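Local coordinates for glycosyl hydrolases family 31 family protein (Aspergillus niger, PDB 6DRU) that releases alpha-xylose by hydrolysis from the non-reducing terminal glucose of xyloglucan oligosaccharides, as a glycoside hydrolase of family 31, at residues 302-305 with 306-309; 328-332 with 333-337. All coordinates share one frame; numbering follows the deposited sequence.

Contact 1 (302-305 with 306-309); sequences WPNV and AQMS
Asn304 sits at the N-cap of helix 305-316, and its side-chain OD1 takes the backbone N of Gln307 at 3.2 Å. With CG anti to the backbone N (chi1 -167°), the Asn304 amide points OD1 back toward the first turn, and Gln307 N meets it from above the carbonyl plane, 62° out of it and so not on a lone pair. Backbone bonds carry on from the cap: Met308 N reaches Asn304 O at 3.2 Å and Ser309 N reaches Val305 O at 3.1 Å. The Gln307 amide crosses that of Asn304 almost perpendicularly; ND2 of Asn304 and OE1 of Gln307 lie 3.5 Å apart at too poor an angle to bond. The cap's own N is taken by Gln262 OE1, from helix 262-274.

The apolar contact is a Met-aromatic one. Met308 brings SD to the edge of the Trp302 benzo ring, close to its plane and 3.5 Å from CZ3, while Met308 CE lies 4.4 Å from Val305 CB. Ile284 and Met320, on neighbouring strands, also pack on Met308.

The helix start is thus joined to the loop in two ways, by the Asn304 cap on an early N-H and by Met308 against the indole edge of Trp302.

Contact 2 (328-332 with 333-337); sequences VADDS and VNYAA
Tyr335 has CG anti to its backbone nitrogen (chi1 172°), which swings the ring back under the preceding turn, and Asp330, its CG anti to the carbonyl carbon (chi1 -61°), runs alongside it in the same direction. One ring face of Tyr335 therefore lies beneath Asp330: CA of Asp330 makes a CH-pi contact at 3.8 Å from the ring centroid, and OD2 sits above the same ring, shifted toward its rim. The carboxylate and ring planes are 33° apart. Val328 meets the ring differently: CG1 of Val328 lies at the ring edge, 4.1 Å from Tyr335 CD1.

Neither polar end bonds the other. Tyr335 OH is hydrogen-bonded to Gln411 of the second subunit, and Asp330 OD2 makes a weak bond to Tyr361 OH of that same subunit.

Farther along, Ser332 holds the chain at two points: OG accepts from Asn334 N at 3.2 Å, while its backbone O accepts from Tyr335 N at 3.2 Å. OG also bonds Asp294 OD1, which takes Val333 N as well.

Two successive type I turns, Ala329 to Ser332 and Ser332 to Tyr335, with an ST turn at Ser332, carry the chain from TIM-barrel strand 319-328 into helix 335-340.

How the contacts relate
Contacts 1 and 2 follow each other along the TIM-barrel domain: helix 305-316, begun in contact 1, leads into strand 319-328, and contact 2 is where the chain leaves that strand. Their centres are about 24 Å apart and they do not touch. Each starts a helix with a polar side chain accepting a backbone N-H, an asparagine N-cap in the first and a serine before the leading turn in the second. Contact 1 is partly buried, with Trp302, Val305 and Met308 inside, Ala306 and Gln307 exposed, and Pro303 touching a mannose of an attached glycan; contact 2, mostly buried, faces a second subunit. Sulfur meets an indole edge in one, a carboxylate a phenol face in the other.

Contact 1 (302-305 with 306-309)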
# COMPACT_ATOMS: atom_id res chain seq x y z
N TRP A 302 -1.73 -44.71 -21.62
CA TRP A 302 -2.95 -44.59 -22.42
C TRP A 302 -2.55 -44.56 -23.89
O TRP A 302 -2.67 -43.53 -24.56
CB TRP A 302 -3.73 -43.33 -22.03
CG TRP A 302 -3.89 -43.16 -20.55
CD1 TRP A 302 -3.01 -42.56 -19.70
CD2 TRP A 302 -4.99 -43.59 -19.75
NE1 TRP A 302 -3.50 -42.59 -18.41
CE2 TRP A 302 -4.71 -43.22 -18.42
CE3 TRP A 302 -6.19 -44.26 -20.03
CZ2 TRP A 302 -5.59 -43.49 -17.37
CZ3 TRP A 302 -7.05 -44.53 -18.98
CH2 TRP A 302 -6.75 -44.15 -17.67
N PRO A 303 -2.09 -45.70 -24.42
CA PRO A 303 -1.47 -45.67 -25.76
C PRO A 303 -2.42 -45.32 -26.89
O PRO A 303 -2.02 -44.61 -27.82
CB PRO A 303 -0.92 -47.10 -25.91
CG PRO A 303 -1.75 -47.93 -24.99
CD PRO A 303 -2.07 -47.04 -23.82
N ASN A 304 -3.67 -45.79 -26.84
CA ASN A 304 -4.64 -45.55 -27.90
C ASN A 304 -5.96 -45.17 -27.23
O ASN A 304 -6.76 -46.04 -26.89
CB ASN A 304 -4.79 -46.78 -28.79
CG ASN A 304 -5.55 -46.49 -30.07
OD1 ASN A 304 -6.27 -45.50 -30.18
ND2 ASN A 304 -5.39 -47.37 -31.06
N VAL A 305 -6.19 -43.86 -27.06
CA VAL A 305 -7.35 -43.43 -26.29
C VAL A 305 -8.61 -43.38 -27.15
O VAL A 305 -9.72 -43.46 -26.61
CB VAL A 305 -7.09 -42.08 -25.60
CG1 VAL A 305 -5.69 -42.05 -24.99
CG2 VAL A 305 -7.29 -40.94 -26.55
N ALA A 306 -8.47 -43.23 -28.46
CA ALA A 306 -9.64 -43.32 -29.33
C ALA A 306 -10.20 -44.73 -29.33
O ALA A 306 -11.42 -44.93 -29.39
CB ALA A 306 -9.29 -42.88 -30.75
N GLN A 307 -9.33 -45.74 -29.26
CA GLN A 307 -9.78 -47.12 -29.15
C GLN A 307 -10.37 -47.42 -27.78
O GLN A 307 -11.32 -48.20 -27.68
CB GLN A 307 -8.62 -48.08 -29.42
CG GLN A 307 -9.03 -49.53 -29.55
CD GLN A 307 -7.90 -50.49 -29.24
OE1 GLN A 307 -6.73 -50.17 -29.46
NE2 GLN A 307 -8.24 -51.66 -28.72
N MET A 308 -9.84 -46.80 -26.73
CA MET A 308 -10.37 -47.03 -25.39
C MET A 308 -11.79 -46.49 -25.27
O MET A 308 -12.68 -47.18 -24.75
CB MET A 308 -9.46 -46.38 -24.34
CG MET A 308 -9.97 -46.52 -22.92
SD MET A 308 -9.06 -45.50 -21.74
CE MET A 308 -9.47 -43.86 -22.33
N SER A 309 -12.02 -45.27 -25.73
CA SER A 309 -13.35 -44.68 -25.64
C SER A 309 -14.34 -45.44 -26.50
O SER A 309 -15.51 -45.61 -26.12
CB SER A 309 -13.30 -43.21 -26.05
OG SER A 309 -13.08 -43.08 -27.44

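Contact 2 (328-332 with 333-337)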
# COMPACT_ATOMS: atom_id res chain seq x y z
N VAL A 328 0.49 -25.49 -14.30
CA VAL A 328 1.48 -25.70 -15.35
C VAL A 328 2.86 -25.71 -14.71
O VAL A 328 3.20 -24.80 -13.94
CB VAL A 328 1.40 -24.62 -16.44
CG1 VAL A 328 2.49 -24.84 -17.48
CG2 VAL A 328 0.02 -24.60 -17.07
N ALA A 329 3.66 -26.72 -15.02
CA ALA A 329 5.02 -26.85 -14.53
C ALA A 329 6.00 -26.61 -15.66
O ALA A 329 5.64 -26.57 -16.84
CB ALA A 329 5.24 -28.23 -13.90
N ASP A 330 7.28 -26.44 -15.30
CA ASP A 330 8.30 -26.16 -16.30
C ASP A 330 8.56 -27.36 -17.20
O ASP A 330 8.95 -27.18 -18.36
CB ASP A 330 9.59 -25.70 -15.64
CG ASP A 330 9.42 -24.41 -14.84
OD1 ASP A 330 10.36 -24.03 -14.12
OD2 ASP A 330 8.33 -23.80 -14.93
N ASP A 331 8.36 -28.58 -16.70
CA ASP A 331 8.60 -29.75 -17.54
C ASP A 331 7.53 -29.94 -18.61
O ASP A 331 7.69 -30.81 -19.47
CB ASP A 331 8.69 -31.02 -16.68
CG ASP A 331 7.61 -31.09 -15.62
OD1 ASP A 331 6.46 -30.67 -15.90
OD2 ASP A 331 7.90 -31.59 -14.51
N SER A 332 6.46 -29.15 -18.58
CA SER A 332 5.38 -29.31 -19.55
C SER A 332 5.86 -28.95 -20.95
O SER A 332 6.67 -28.04 -21.15
CB SER A 332 4.19 -28.44 -19.17
OG SER A 332 3.16 -28.56 -20.14
N VAL A 333 5.32 -29.67 -21.94
CA VAL A 333 5.61 -29.35 -23.34
C VAL A 333 4.99 -28.02 -23.75
O VAL A 333 5.42 -27.43 -24.74
CB VAL A 333 5.11 -30.49 -24.25
CG1 VAL A 333 5.63 -31.82 -23.76
CG2 VAL A 333 3.59 -30.49 -24.32
N ASN A 334 4.01 -27.53 -23.00
CA ASN A 334 3.36 -26.26 -23.29
C ASN A 334 3.91 -25.11 -22.45
O ASN A 334 3.45 -23.98 -22.60
CB ASN A 334 1.85 -26.37 -23.07
CG ASN A 334 1.22 -27.44 -23.94
OD1 ASN A 334 1.57 -27.60 -25.11
ND2 ASN A 334 0.27 -28.18 -23.37
N TYR A 335 4.88 -25.38 -21.57
CA TYR A 335 5.33 -24.35 -20.63
C TYR A 335 5.92 -23.14 -21.36
O TYR A 335 5.63 -21.99 -21.01
CB TYR A 335 6.35 -24.92 -19.65
CG TYR A 335 6.99 -23.86 -18.78
CD1 TYR A 335 6.23 -23.12 -17.89
CD2 TYR A 335 8.35 -23.60 -18.86
CE1 TYR A 335 6.81 -22.15 -17.09
CE2 TYR A 335 8.94 -22.63 -18.07
CZ TYR A 335 8.17 -21.91 -17.19
OH TYR A 335 8.75 -20.95 -16.39
N ALA A 336 6.76 -23.38 -22.37
CA ALA A 336 7.40 -22.27 -23.07
C ALA A 336 6.37 -21.42 -23.81
O ALA A 336 6.43 -20.18 -23.76
CB ALA A 336 8.45 -22.80 -24.05
N ALA A 337 5.41 -22.06 -24.49
CA ALA A 337 4.40 -21.30 -25.22
C ALA A 337 3.48 -20.55 -24.27
O ALA A 337 3.13 -19.39 -24.53
CB ALA A 337 3.59 -22.24 -26.11